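Ctr9 protein (Myceliophthora thermophila, PDB 6AF0) probably binds the RNA polymerase II complex as a Ctr9-family protein, of which this chain is the helical, TPR-containing part. Local coordinates at residues K416-M421 and E456-A461; K450-L455 and R481-E486; A474-L479 and L495-Q500; Q500-Q505 and L528-L533; Q532-I537 and F554-D559. One frame throughout, in Å; residues are numbered along the deposited sequence.

The five contacts form a series between consecutive helices. Contacts 1 and 2 share helix 445-463, contacts 2 and 3 share helix 473-484, contacts 3 and 4 share helix 488-504, and contacts 4 and 5 share helix 531-543, contact 4 mainly through the residues leading into it. Contacts 1, 3 and 5 are buried, contact 2 is partly buried, and contact 4 lies at the surface. None has a hydrogen bond across it. Contact 3 rests mainly on branched aliphatic side chains. Contacts 1 and 2 each add a tyrosine, and contact 1 a methionine. Contact 4 brings a carboxylate against a proline. The helices of contact 5 come closer than those of contact 3, with alanines between them.

Contact 1: K416-M421 and E456-A461; sequences KNYEAM and EGVRSA
Tyr418 and Met421, from the first turn of helix 418-435, pack on Val458, Ala461 and the backbone of Gly457. The tyrosine has CG anti to the backbone N (chi1 171°). Ala461 CB sits at the edge of its ring, in the ring plane, 3.6 Å from Tyr418 CD2. Val458 CG1 approaches the ring obliquely, 4.0 Å from Tyr418 CE2. The tyrosine and valine side chains cross at about a right angle. Met421 is built differently. Its CG lies beside the backbone N (chi1 -70°), and the chain bends at both later torsions. The methyl end rests on the peptide of Gly457, with Met421 CE 3.6 Å from Gly457 O. Closer to the backbone, Met421 CB faces Val458 CG2 at 4.3 Å. At Gly457 no side chain stands between the methionine and the helix. Asn417 caps the first helix, as its OD1 accepts from Glu419 N at 3.0 Å. Helices 418-435 and 445-463 follow each other in the chain. Helix 401-414 also touches Met421, through Ile412, while Arg459 and Glu456 reach helix 473-484.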
# COMPACT_ATOMS: atom_id res chain seq x y z
N LYS A 416 -2.55 11.52 0.50
CA LYS A 416 -2.68 10.07 0.65
C LYS A 416 -3.99 9.54 0.10
O LYS A 416 -4.77 8.89 0.79
CB LYS A 416 -2.44 9.64 2.11
CG LYS A 416 -0.96 9.49 2.49
CD LYS A 416 -0.06 9.12 1.29
CE LYS A 416 1.34 8.66 1.68
NZ LYS A 416 1.35 7.45 2.56
N ASN A 417 -4.19 9.80 -1.19
CA ASN A 417 -5.41 9.37 -1.84
C ASN A 417 -5.58 7.86 -1.82
O ASN A 417 -4.71 7.13 -2.29
CB ASN A 417 -5.45 9.82 -3.28
CG ASN A 417 -6.66 9.28 -4.01
OD1 ASN A 417 -7.60 8.79 -3.38
ND2 ASN A 417 -6.64 9.34 -5.33
N TYR A 418 -6.72 7.41 -1.32
CA TYR A 418 -7.01 5.98 -1.23
C TYR A 418 -6.87 5.27 -2.59
O TYR A 418 -6.15 4.30 -2.71
CB TYR A 418 -8.42 5.79 -0.65
CG TYR A 418 -8.94 4.39 -0.69
CD1 TYR A 418 -9.51 3.88 -1.85
CD2 TYR A 418 -8.87 3.57 0.43
CE1 TYR A 418 -10.00 2.59 -1.90
CE2 TYR A 418 -9.36 2.27 0.40
CZ TYR A 418 -9.91 1.79 -0.77
OH TYR A 418 -10.40 0.51 -0.82
N GLU A 419 -7.55 5.78 -3.60
CA GLU A 419 -7.59 5.11 -4.91
C GLU A 419 -6.23 4.99 -5.59
O GLU A 419 -5.96 4.01 -6.29
CB GLU A 419 -8.54 5.86 -5.85
CG GLU A 419 -10.03 5.59 -5.63
CD GLU A 419 -10.70 6.45 -4.54
OE1 GLU A 419 -10.06 7.35 -3.94
OE2 GLU A 419 -11.90 6.22 -4.26
N ALA A 420 -5.39 6.00 -5.41
CA ALA A 420 -4.00 5.94 -5.88
C ALA A 420 -3.28 4.81 -5.12
O ALA A 420 -2.81 3.85 -5.73
CB ALA A 420 -3.30 7.28 -5.70
N MET A 421 -3.28 4.93 -3.79
CA MET A 421 -2.61 3.96 -2.92
C MET A 421 -2.93 2.50 -3.26
O MET A 421 -2.04 1.67 -3.34
CB MET A 421 -2.98 4.24 -1.45
CG MET A 421 -2.37 5.51 -0.89
SD MET A 421 -2.03 5.41 0.88
CE MET A 421 -3.65 5.00 1.53
N GLU A 456 -1.08 -1.48 3.61
CA GLU A 456 -1.31 -1.27 5.05
C GLU A 456 -1.90 0.10 5.31
O GLU A 456 -2.61 0.30 6.31
CB GLU A 456 0.00 -1.41 5.84
CG GLU A 456 0.35 -2.84 6.22
CD GLU A 456 -0.86 -3.63 6.71
OE1 GLU A 456 -1.17 -4.67 6.10
OE2 GLU A 456 -1.52 -3.20 7.68
N GLY A 457 -1.55 1.04 4.44
CA GLY A 457 -2.19 2.36 4.42
C GLY A 457 -3.64 2.26 3.98
O GLY A 457 -4.48 3.02 4.44
N VAL A 458 -3.92 1.33 3.07
CA VAL A 458 -5.28 0.99 2.69
C VAL A 458 -6.02 0.32 3.84
O VAL A 458 -7.22 0.52 3.99
CB VAL A 458 -5.29 0.05 1.48
CG1 VAL A 458 -6.67 -0.55 1.25
CG2 VAL A 458 -4.83 0.79 0.23
N ARG A 459 -5.33 -0.48 4.64
CA ARG A 459 -5.96 -1.08 5.82
C ARG A 459 -6.34 -0.03 6.84
O ARG A 459 -7.41 -0.09 7.43
CB ARG A 459 -5.05 -2.13 6.46
CG ARG A 459 -5.29 -3.53 5.93
CD ARG A 459 -4.31 -4.52 6.52
NE ARG A 459 -4.84 -5.88 6.47
CZ ARG A 459 -4.48 -6.87 7.27
NH1 ARG A 459 -5.05 -8.06 7.14
NH2 ARG A 459 -3.56 -6.70 8.22
N SER A 460 -5.46 0.94 7.02
CA SER A 460 -5.75 2.12 7.83
C SER A 460 -7.03 2.82 7.38
O SER A 460 -7.81 3.30 8.21
CB SER A 460 -4.58 3.11 7.73
OG SER A 460 -3.36 2.41 7.62
N ALA A 461 -7.24 2.87 6.07
CA ALA A 461 -8.46 3.44 5.48
C ALA A 461 -9.72 2.66 5.84
O ALA A 461 -10.79 3.24 6.01
CB ALA A 461 -8.32 3.54 3.96

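Contact 2: K450-L455 and R481-E486; sequences KAISLL and RLYESE
Ile452 meets Leu482 and Tyr483 where two consecutive helices of the helical repeat array, 445-463 and 473-484, pack together. Ile452 and Leu482 slide past each other in opposite directions. Ile452 CG1 lies 3.7 Å from Leu482 CB. The CG1 branch of the isoleucine packs mainly on Leu482, and CG2 on Tyr483. CG1 stands beside the backbone N (chi1 -70°). CG2 points to the phenol end of Tyr483, with Ile452 CG2 3.6 Å from Tyr483 CZ. The isoleucine and tyrosine side chains meet at a slant. The pairing is consistent with the stacked antiparallel helices of TPR-like arrays, and it has no polar bond across it. Leu482 CD1 reaches further, to Ala451 CB at 3.7 Å and, more loosely, to Leu455 CD1 at 4.4 Å. An alanine in place of Ile452 would probably leave Leu482 CB and the phenol end of Tyr483 without their isoleucine contacts and open a gap between the helices. Phe433 of helix 418-435 also packs on Leu482. Lys490 and Ala491 of helix 488-504 touch Tyr483.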
# COMPACT_ATOMS: atom_id res chain seq x y z
N LYS A 450 7.41 -1.18 -0.65
CA LYS A 450 6.49 -0.14 -1.14
C LYS A 450 5.05 -0.68 -1.20
O LYS A 450 4.12 -0.05 -0.71
CB LYS A 450 6.91 0.40 -2.52
CG LYS A 450 8.18 1.22 -2.51
CD LYS A 450 8.62 1.62 -3.91
CE LYS A 450 10.05 2.16 -3.91
NZ LYS A 450 10.19 3.39 -3.09
N ALA A 451 4.88 -1.87 -1.78
CA ALA A 451 3.56 -2.47 -1.87
C ALA A 451 2.97 -2.70 -0.48
O ALA A 451 1.87 -2.25 -0.18
CB ALA A 451 3.63 -3.78 -2.65
N ILE A 452 3.72 -3.37 0.38
CA ILE A 452 3.25 -3.67 1.73
C ILE A 452 2.77 -2.41 2.45
O ILE A 452 1.65 -2.37 2.95
CB ILE A 452 4.34 -4.37 2.56
CG1 ILE A 452 4.57 -5.79 2.02
CG2 ILE A 452 3.97 -4.43 4.04
CD1 ILE A 452 5.75 -6.50 2.65
N SER A 453 3.61 -1.39 2.47
CA SER A 453 3.27 -0.09 3.09
C SER A 453 2.00 0.55 2.52
O SER A 453 1.18 1.08 3.27
CB SER A 453 4.41 0.89 2.91
OG SER A 453 4.96 0.78 1.61
N LEU A 454 1.85 0.50 1.20
CA LEU A 454 0.68 1.05 0.53
C LEU A 454 -0.61 0.36 0.92
O LEU A 454 -1.61 1.01 1.21
CB LEU A 454 0.84 1.01 -0.99
CG LEU A 454 1.82 2.04 -1.58
CD1 LEU A 454 1.66 2.21 -3.08
CD2 LEU A 454 1.68 3.40 -0.90
N LEU A 455 -0.59 -0.96 0.94
CA LEU A 455 -1.79 -1.74 1.26
C LEU A 455 -2.08 -1.77 2.79
O LEU A 455 -3.20 -2.04 3.19
CB LEU A 455 -1.65 -3.14 0.67
CG LEU A 455 -1.30 -3.18 -0.84
CD1 LEU A 455 -1.27 -4.57 -1.43
CD2 LEU A 455 -2.25 -2.35 -1.68
N ARG A 481 0.26 -12.84 0.35
CA ARG A 481 1.39 -13.35 -0.38
C ARG A 481 2.67 -12.52 -0.10
O ARG A 481 3.74 -13.09 0.00
CB ARG A 481 1.07 -13.45 -1.86
CG ARG A 481 2.28 -13.85 -2.66
CD ARG A 481 1.98 -14.43 -4.03
NE ARG A 481 3.24 -14.69 -4.71
CZ ARG A 481 3.35 -15.19 -5.93
NH1 ARG A 481 2.25 -15.48 -6.61
NH2 ARG A 481 4.55 -15.38 -6.47
N LEU A 482 2.55 -11.20 0.02
CA LEU A 482 3.73 -10.36 0.27
C LEU A 482 4.37 -10.75 1.57
O LEU A 482 5.57 -10.95 1.65
CB LEU A 482 3.39 -8.86 0.31
CG LEU A 482 2.97 -8.27 -1.06
CD1 LEU A 482 2.44 -6.84 -0.94
CD2 LEU A 482 4.11 -8.31 -2.06
N TYR A 483 3.54 -10.89 2.58
CA TYR A 483 4.00 -11.19 3.91
C TYR A 483 4.51 -12.63 4.01
O TYR A 483 5.43 -12.92 4.79
CB TYR A 483 2.86 -10.95 4.89
CG TYR A 483 2.69 -9.52 5.31
CD1 TYR A 483 3.79 -8.76 5.71
CD2 TYR A 483 1.44 -8.93 5.37
CE1 TYR A 483 3.64 -7.45 6.13
CE2 TYR A 483 1.28 -7.62 5.80
CZ TYR A 483 2.38 -6.88 6.18
OH TYR A 483 2.21 -5.58 6.59
N GLU A 484 3.92 -13.51 3.21
CA GLU A 484 4.24 -14.96 3.20
C GLU A 484 5.71 -15.36 3.42
O GLU A 484 6.04 -16.18 4.27
CB GLU A 484 3.73 -15.57 1.88
CG GLU A 484 4.33 -16.88 1.45
CD GLU A 484 4.10 -17.12 -0.04
OE1 GLU A 484 2.95 -17.02 -0.50
OE2 GLU A 484 5.06 -17.41 -0.77
N SER A 485 6.61 -14.75 2.67
CA SER A 485 7.98 -15.23 2.62
C SER A 485 8.71 -15.06 3.97
O SER A 485 9.34 -15.98 4.42
CB SER A 485 8.75 -14.54 1.48
OG SER A 485 8.76 -13.14 1.64
N GLU A 486 8.59 -13.89 4.59
CA GLU A 486 9.41 -13.54 5.76
C GLU A 486 8.60 -13.12 6.98
O GLU A 486 9.11 -13.19 8.10
CB GLU A 486 10.38 -12.42 5.36
CG GLU A 486 10.96 -11.59 6.51
CD GLU A 486 12.02 -10.61 6.03
OE1 GLU A 486 12.99 -11.06 5.37
OE2 GLU A 486 11.89 -9.40 6.32

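Contact 3: A474-L479 and L495-Q500; sequences AVLLNL and LQQVEQ
Leu476 and Leu477 face Val498 across two neighbouring helices that run roughly antiparallel. Their axes come within 9.4 Å, with 154° between their directions. The main interaction is aliphatic packing. Val498 splits its two methyls between the leucines. Its CG2 lies against the root of Leu476, 3.4 Å from Leu476 CB, and the two side chains slide past each other in opposite directions. Leu476 CD1 also closes on Val498 CG2, at 3.8 Å. Val498 CG1 meets Leu477 CD2 at 3.8 Å, and here the side chains cross at about a right angle. The valine has CG1 anti to the backbone N (chi1 177°), which turns that methyl to Leu477. Leu495 adds a methyl-to-methyl touch, with its CD2 4.1 Å from Leu477 CD2. A second kind of contact is polar against apolar. Gln497, extended beyond CG, brings OE1 to 4.1 Å from Leu476 CD2, a loose approach with no bond. Arg459 of helix 445-463 packs on both Leu476 and Gln497. Leu495 goes on to touch Leu533, Asn536 and Ile537 of helix 531-543. Another protein chain packs a polar side chain on Leu477. Hydrogen bonds between the two segments are absent. Cohesion probably comes mainly from the fit of branched apolar side chains, with the glutamine at the margin.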
# COMPACT_ATOMS: atom_id res chain seq x y z
N ALA A 474 -9.11 -9.03 -2.83
CA ALA A 474 -7.91 -8.94 -3.65
C ALA A 474 -6.71 -8.31 -2.92
O ALA A 474 -5.59 -8.82 -3.01
CB ALA A 474 -8.22 -8.17 -4.92
N VAL A 475 -6.96 -7.20 -2.21
CA VAL A 475 -5.91 -6.51 -1.45
C VAL A 475 -5.36 -7.40 -0.34
O VAL A 475 -4.15 -7.43 -0.09
CB VAL A 475 -6.43 -5.21 -0.79
CG1 VAL A 475 -5.41 -4.63 0.17
CG2 VAL A 475 -6.79 -4.18 -1.85
N LEU A 476 -6.27 -8.10 0.35
CA LEU A 476 -5.89 -9.00 1.44
C LEU A 476 -5.04 -10.19 0.97
O LEU A 476 -4.06 -10.57 1.61
CB LEU A 476 -7.14 -9.51 2.16
CG LEU A 476 -7.81 -8.52 3.10
CD1 LEU A 476 -9.22 -8.98 3.43
CD2 LEU A 476 -6.98 -8.35 4.37
N LEU A 477 -5.44 -10.76 -0.16
CA LEU A 477 -4.74 -11.89 -0.74
C LEU A 477 -3.33 -11.54 -1.19
O LEU A 477 -2.40 -12.30 -0.97
CB LEU A 477 -5.51 -12.40 -1.95
CG LEU A 477 -6.92 -12.92 -1.67
CD1 LEU A 477 -7.51 -13.43 -2.98
CD2 LEU A 477 -6.90 -14.00 -0.60
N ASN A 478 -3.20 -10.41 -1.86
CA ASN A 478 -1.91 -9.93 -2.30
C ASN A 478 -1.01 -9.71 -1.09
O ASN A 478 0.10 -10.24 -1.00
CB ASN A 478 -2.07 -8.63 -3.11
CG ASN A 478 -2.56 -8.88 -4.53
OD1 ASN A 478 -2.60 -10.02 -5.02
ND2 ASN A 478 -2.92 -7.81 -5.22
N LEU A 479 -1.54 -8.95 -0.14
CA LEU A 479 -0.85 -8.63 1.08
C LEU A 479 -0.46 -9.89 1.85
O LEU A 479 0.51 -9.89 2.61
CB LEU A 479 -1.77 -7.78 1.94
CG LEU A 479 -1.11 -6.90 2.98
CD1 LEU A 479 -0.23 -5.86 2.30
CD2 LEU A 479 -2.19 -6.22 3.81
N LEU A 495 -5.34 -13.99 5.81
CA LEU A 495 -6.15 -15.08 5.25
C LEU A 495 -7.27 -15.46 6.18
O LEU A 495 -8.29 -15.96 5.72
CB LEU A 495 -5.29 -16.32 4.96
CG LEU A 495 -4.28 -16.21 3.81
CD1 LEU A 495 -3.78 -17.59 3.41
CD2 LEU A 495 -4.89 -15.52 2.59
N GLN A 496 -7.09 -15.22 7.47
CA GLN A 496 -8.18 -15.38 8.43
C GLN A 496 -9.33 -14.39 8.22
O GLN A 496 -10.50 -14.76 8.34
CB GLN A 496 -7.65 -15.27 9.85
CG GLN A 496 -6.73 -16.40 10.24
CD GLN A 496 -6.00 -16.12 11.54
OE1 GLN A 496 -6.13 -15.05 12.12
NE2 GLN A 496 -5.22 -17.08 12.00
N GLN A 497 -9.00 -13.15 7.90
CA GLN A 497 -10.03 -12.14 7.62
C GLN A 497 -10.64 -12.32 6.22
O GLN A 497 -11.75 -11.87 5.95
CB GLN A 497 -9.46 -10.73 7.72
CG GLN A 497 -8.48 -10.51 8.87
CD GLN A 497 -7.87 -9.13 8.85
OE1 GLN A 497 -8.41 -8.21 8.23
NE2 GLN A 497 -6.74 -8.97 9.53
N VAL A 498 -9.90 -12.97 5.33
CA VAL A 498 -10.44 -13.33 4.03
C VAL A 498 -11.39 -14.50 4.22
O VAL A 498 -12.38 -14.63 3.51
CB VAL A 498 -9.34 -13.74 3.03
CG1 VAL A 498 -9.94 -14.19 1.70
CG2 VAL A 498 -8.37 -12.59 2.82
N GLU A 499 -11.06 -15.37 5.18
CA GLU A 499 -11.96 -16.46 5.57
C GLU A 499 -13.30 -15.84 5.98
O GLU A 499 -14.35 -16.13 5.39
CB GLU A 499 -11.32 -17.28 6.71
CG GLU A 499 -12.18 -18.37 7.35
CD GLU A 499 -11.51 -19.01 8.58
OE1 GLU A 499 -10.44 -18.54 9.06
OE2 GLU A 499 -12.05 -20.01 9.10
N GLN A 500 -13.23 -14.92 6.94
CA GLN A 500 -14.42 -14.24 7.47
C GLN A 500 -15.25 -13.52 6.41
O GLN A 500 -16.46 -13.68 6.33
CB GLN A 500 -14.04 -13.27 8.59
CG GLN A 500 -13.72 -13.97 9.91
CD GLN A 500 -14.44 -13.35 11.09
OE1 GLN A 500 -13.81 -12.82 12.00
NE2 GLN A 500 -15.77 -13.39 11.06

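Contact 4: Q500-Q505 and L528-L533; sequences QLEIDQ and LLPPQL
The backbones come nearest at Glu502 and Leu529, with CA atoms 6.9 Å apart, where the last turn of helix 488-504 passes the residues leading into helix 531-543. Leu529 packs on both Ile503 and the root of Glu502. Ile503 offers its CG2, which lies 3.6 Å from Leu529 CD2 and 3.7 Å from Leu529 CD1, so the methyl sits against the fork of the leucine. This CG2 stands beside the backbone N, anti to the carbonyl carbon. Glu502 CB is 4.1 Å from Leu529 CG. The glutamate chain then bends at chi2 and meets Pro530 tip to tip, with Glu502 OE1 3.3 Å from Pro530 CD. Pro530 is at the N-cap position of helix 531-543. An alanine in place of Leu529 would probably leave Ile503 CG2 without its partner and open a gap beside Glu502 CB. Leu529 also touches Glu499, and its O accepts a hydrogen bond from Ser560 of helix 547-566. The contact is small, lies at the surface and has no hydrogen bonds across it. Its aliphatic part probably does most of the holding, while across these segments the carboxylate meets carbon atoms of the proline ring.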
# COMPACT_ATOMS: atom_id res chain seq x y z
N GLN A 500 -13.23 -14.92 6.94
CA GLN A 500 -14.42 -14.24 7.47
C GLN A 500 -15.25 -13.52 6.41
O GLN A 500 -16.46 -13.68 6.33
CB GLN A 500 -14.04 -13.27 8.59
CG GLN A 500 -13.72 -13.97 9.91
CD GLN A 500 -14.44 -13.35 11.09
OE1 GLN A 500 -13.81 -12.82 12.00
NE2 GLN A 500 -15.77 -13.39 11.06
N LEU A 501 -14.61 -12.72 5.58
CA LEU A 501 -15.35 -12.10 4.49
C LEU A 501 -16.04 -13.13 3.58
O LEU A 501 -17.15 -12.91 3.13
CB LEU A 501 -14.45 -11.15 3.68
CG LEU A 501 -14.43 -9.71 4.21
CD1 LEU A 501 -13.76 -9.61 5.58
CD2 LEU A 501 -13.77 -8.78 3.21
N GLU A 502 -15.38 -14.26 3.34
CA GLU A 502 -15.94 -15.31 2.46
C GLU A 502 -17.13 -16.01 3.11
O GLU A 502 -18.13 -16.30 2.42
CB GLU A 502 -14.87 -16.36 2.07
CG GLU A 502 -14.24 -16.14 0.70
CD GLU A 502 -15.23 -16.30 -0.44
OE1 GLU A 502 -15.57 -17.45 -0.80
OE2 GLU A 502 -15.66 -15.27 -0.99
N ILE A 503 -17.04 -16.26 4.42
CA ILE A 503 -18.09 -16.97 5.17
C ILE A 503 -19.32 -16.07 5.37
O ILE A 503 -20.47 -16.53 5.29
CB ILE A 503 -17.62 -17.58 6.54
CG1 ILE A 503 -17.26 -16.52 7.59
CG2 ILE A 503 -16.45 -18.53 6.36
CD1 ILE A 503 -18.33 -16.33 8.65
N ASP A 504 -19.07 -14.78 5.59
CA ASP A 504 -20.15 -13.82 5.85
C ASP A 504 -21.08 -13.78 4.65
O ASP A 504 -22.29 -13.89 4.80
CB ASP A 504 -19.59 -12.42 6.15
CG ASP A 504 -18.91 -12.33 7.52
OD1 ASP A 504 -18.65 -13.37 8.17
OD2 ASP A 504 -18.60 -11.20 7.96
N GLN A 505 -20.51 -13.68 3.46
CA GLN A 505 -21.30 -13.73 2.22
C GLN A 505 -21.75 -15.15 1.87
O GLN A 505 -21.76 -16.05 2.72
CB GLN A 505 -20.53 -13.11 1.04
CG GLN A 505 -21.08 -11.78 0.56
CD GLN A 505 -20.96 -11.62 -0.95
OE1 GLN A 505 -19.89 -11.79 -1.50
NE2 GLN A 505 -22.07 -11.31 -1.61
N LEU A 528 -16.59 -24.79 4.22
CA LEU A 528 -16.15 -25.21 2.93
C LEU A 528 -16.22 -23.94 2.05
O LEU A 528 -17.23 -23.68 1.38
CB LEU A 528 -17.00 -26.39 2.45
CG LEU A 528 -17.31 -27.50 3.48
CD1 LEU A 528 -17.77 -28.78 2.78
CD2 LEU A 528 -16.14 -27.84 4.39
N LEU A 529 -15.15 -23.15 2.14
CA LEU A 529 -14.89 -21.98 1.27
C LEU A 529 -13.96 -22.48 0.16
O LEU A 529 -13.66 -23.68 0.10
CB LEU A 529 -14.19 -20.88 2.07
CG LEU A 529 -14.84 -20.26 3.30
CD1 LEU A 529 -15.98 -21.12 3.81
CD2 LEU A 529 -13.81 -20.06 4.41
N PRO A 530 -13.47 -21.59 -0.73
CA PRO A 530 -12.61 -22.15 -1.78
C PRO A 530 -11.36 -22.85 -1.19
O PRO A 530 -10.78 -22.37 -0.20
CB PRO A 530 -12.24 -20.93 -2.64
CG PRO A 530 -13.24 -19.88 -2.32
CD PRO A 530 -13.71 -20.15 -0.92
N PRO A 531 -10.96 -23.98 -1.81
CA PRO A 531 -9.88 -24.85 -1.33
C PRO A 531 -8.51 -24.18 -1.12
O PRO A 531 -7.80 -24.48 -0.17
CB PRO A 531 -9.76 -25.88 -2.45
CG PRO A 531 -11.10 -25.92 -3.07
CD PRO A 531 -11.58 -24.51 -3.03
N GLN A 532 -8.15 -23.28 -2.02
CA GLN A 532 -6.84 -22.68 -1.96
C GLN A 532 -6.70 -21.89 -0.67
O GLN A 532 -5.71 -22.03 0.07
CB GLN A 532 -6.60 -21.80 -3.18
CG GLN A 532 -6.60 -22.59 -4.49
CD GLN A 532 -7.96 -22.68 -5.12
OE1 GLN A 532 -8.99 -22.42 -4.47
NE2 GLN A 532 -7.99 -23.05 -6.40
N LEU A 533 -7.70 -21.08 -0.37
CA LEU A 533 -7.68 -20.31 0.85
C LEU A 533 -7.49 -21.22 2.08
O LEU A 533 -6.62 -20.99 2.91
CB LEU A 533 -8.98 -19.50 0.98
CG LEU A 533 -9.11 -18.62 2.24
CD1 LEU A 533 -8.05 -17.54 2.30
CD2 LEU A 533 -10.48 -17.97 2.33

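Contact 5: Q532-I537 and F554-D559; sequences QLLNNI and FQAALD
Leu534 lies over Ala556 and Ala557, while Asn535 turns to the ring of Phe554. Leu534 has CG beside the backbone N, and its CD1 reaches the second helix at the backbone, 3.7 Å from Ala557 CA. Its CB faces Ala557 CB at 3.9 Å. Asn535 has CG anti to its backbone N (chi1 -175°). That carbon meets the edge of the Phe554 ring, in its plane, 4.0 Å from Phe554 CE1. The amide and ring planes are 62° apart. Asn535 OD1 lies 3.7 Å from Phe554 CE1. The backbone O of Asn535 also approaches Phe554 CE1, obliquely, at 3.6 Å. The other end of the amide, ND2, is hydrogen-bonded to the backbone of another protein chain. Asn583 and Ser587 of helix 573-591 also pack on Phe554. The small Ala557 probably helps the helices approach, their axes coming within 8.1 Å at 166° between directions. This pair is consistent with the paired antiparallel helices of the tetratricopeptide repeat to which this part of the sequence is assigned.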
# COMPACT_ATOMS: atom_id res chain seq x y z
N GLN A 532 -8.15 -23.28 -2.02
CA GLN A 532 -6.84 -22.68 -1.96
C GLN A 532 -6.70 -21.89 -0.67
O GLN A 532 -5.71 -22.03 0.07
CB GLN A 532 -6.60 -21.80 -3.18
CG GLN A 532 -6.60 -22.59 -4.49
CD GLN A 532 -7.96 -22.68 -5.12
OE1 GLN A 532 -8.99 -22.42 -4.47
NE2 GLN A 532 -7.99 -23.05 -6.40
N LEU A 533 -7.70 -21.08 -0.37
CA LEU A 533 -7.68 -20.31 0.85
C LEU A 533 -7.49 -21.22 2.08
O LEU A 533 -6.62 -20.99 2.91
CB LEU A 533 -8.98 -19.50 0.98
CG LEU A 533 -9.11 -18.62 2.24
CD1 LEU A 533 -8.05 -17.54 2.30
CD2 LEU A 533 -10.48 -17.97 2.33
N LEU A 534 -8.30 -22.26 2.18
CA LEU A 534 -8.25 -23.19 3.30
C LEU A 534 -6.91 -23.89 3.41
O LEU A 534 -6.36 -24.05 4.50
CB LEU A 534 -9.34 -24.25 3.16
CG LEU A 534 -10.78 -23.75 3.03
CD1 LEU A 534 -11.70 -24.92 2.73
CD2 LEU A 534 -11.22 -23.02 4.29
N ASN A 535 -6.37 -24.31 2.26
CA ASN A 535 -5.05 -24.93 2.22
C ASN A 535 -3.98 -24.01 2.78
O ASN A 535 -3.23 -24.39 3.67
CB ASN A 535 -4.67 -25.32 0.80
CG ASN A 535 -3.35 -26.08 0.73
OD1 ASN A 535 -3.32 -27.30 0.58
ND2 ASN A 535 -2.25 -25.35 0.85
N ASN A 536 -3.90 -22.80 2.25
CA ASN A 536 -2.86 -21.90 2.70
C ASN A 536 -2.97 -21.67 4.19
O ASN A 536 -2.00 -21.76 4.92
CB ASN A 536 -2.87 -20.59 1.92
CG ASN A 536 -2.60 -20.78 0.43
OD1 ASN A 536 -2.60 -21.90 -0.07
ND2 ASN A 536 -2.37 -19.68 -0.27
N ILE A 537 -4.18 -21.41 4.65
CA ILE A 537 -4.40 -21.19 6.06
C ILE A 537 -3.81 -22.39 6.77
O ILE A 537 -3.04 -22.24 7.71
CB ILE A 537 -5.89 -21.00 6.42
CG1 ILE A 537 -6.44 -19.73 5.76
CG2 ILE A 537 -6.07 -20.91 7.93
CD1 ILE A 537 -7.91 -19.52 5.96
N PHE A 554 -6.84 -28.71 5.98
CA PHE A 554 -6.60 -29.51 4.78
C PHE A 554 -7.78 -30.41 4.44
O PHE A 554 -8.16 -30.51 3.27
CB PHE A 554 -5.36 -30.38 4.91
CG PHE A 554 -4.09 -29.60 5.03
CD1 PHE A 554 -3.79 -28.63 4.08
CD2 PHE A 554 -3.20 -29.83 6.08
CE1 PHE A 554 -2.63 -27.89 4.18
CE2 PHE A 554 -2.04 -29.09 6.18
CZ PHE A 554 -1.75 -28.12 5.22
N GLN A 555 -8.35 -31.07 5.46
CA GLN A 555 -9.46 -31.97 5.24
C GLN A 555 -10.62 -31.17 4.70
O GLN A 555 -11.28 -31.58 3.75
CB GLN A 555 -9.87 -32.68 6.53
CG GLN A 555 -11.01 -33.68 6.34
CD GLN A 555 -10.69 -34.72 5.28
OE1 GLN A 555 -11.37 -34.81 4.24
NE2 GLN A 555 -9.63 -35.51 5.52
N ALA A 556 -10.83 -30.00 5.31
CA ALA A 556 -11.90 -29.09 4.90
C ALA A 556 -11.73 -28.64 3.45
O ALA A 556 -12.71 -28.48 2.72
CB ALA A 556 -11.95 -27.88 5.82
N ALA A 557 -10.48 -28.44 3.05
CA ALA A 557 -10.14 -28.09 1.67
C ALA A 557 -10.50 -29.19 0.68
O ALA A 557 -11.04 -28.93 -0.39
CB ALA A 557 -8.66 -27.79 1.56
N LEU A 558 -10.16 -30.42 1.05
CA LEU A 558 -10.51 -31.60 0.27
C LEU A 558 -12.02 -31.71 0.10
O LEU A 558 -12.52 -31.85 -1.01
CB LEU A 558 -9.97 -32.87 0.92
CG LEU A 558 -8.46 -33.09 0.80
CD1 LEU A 558 -8.02 -34.30 1.59
CD2 LEU A 558 -8.06 -33.24 -0.66
N ASP A 559 -12.75 -31.62 1.20
CA ASP A 559 -14.19 -31.71 1.13
C ASP A 559 -14.69 -30.66 0.16
O ASP A 559 -15.42 -30.94 -0.79
CB ASP A 559 -14.80 -31.52 2.51
CG ASP A 559 -14.44 -32.64 3.45
OD1 ASP A 559 -14.22 -33.78 2.97
OD2 ASP A 559 -14.38 -32.38 4.67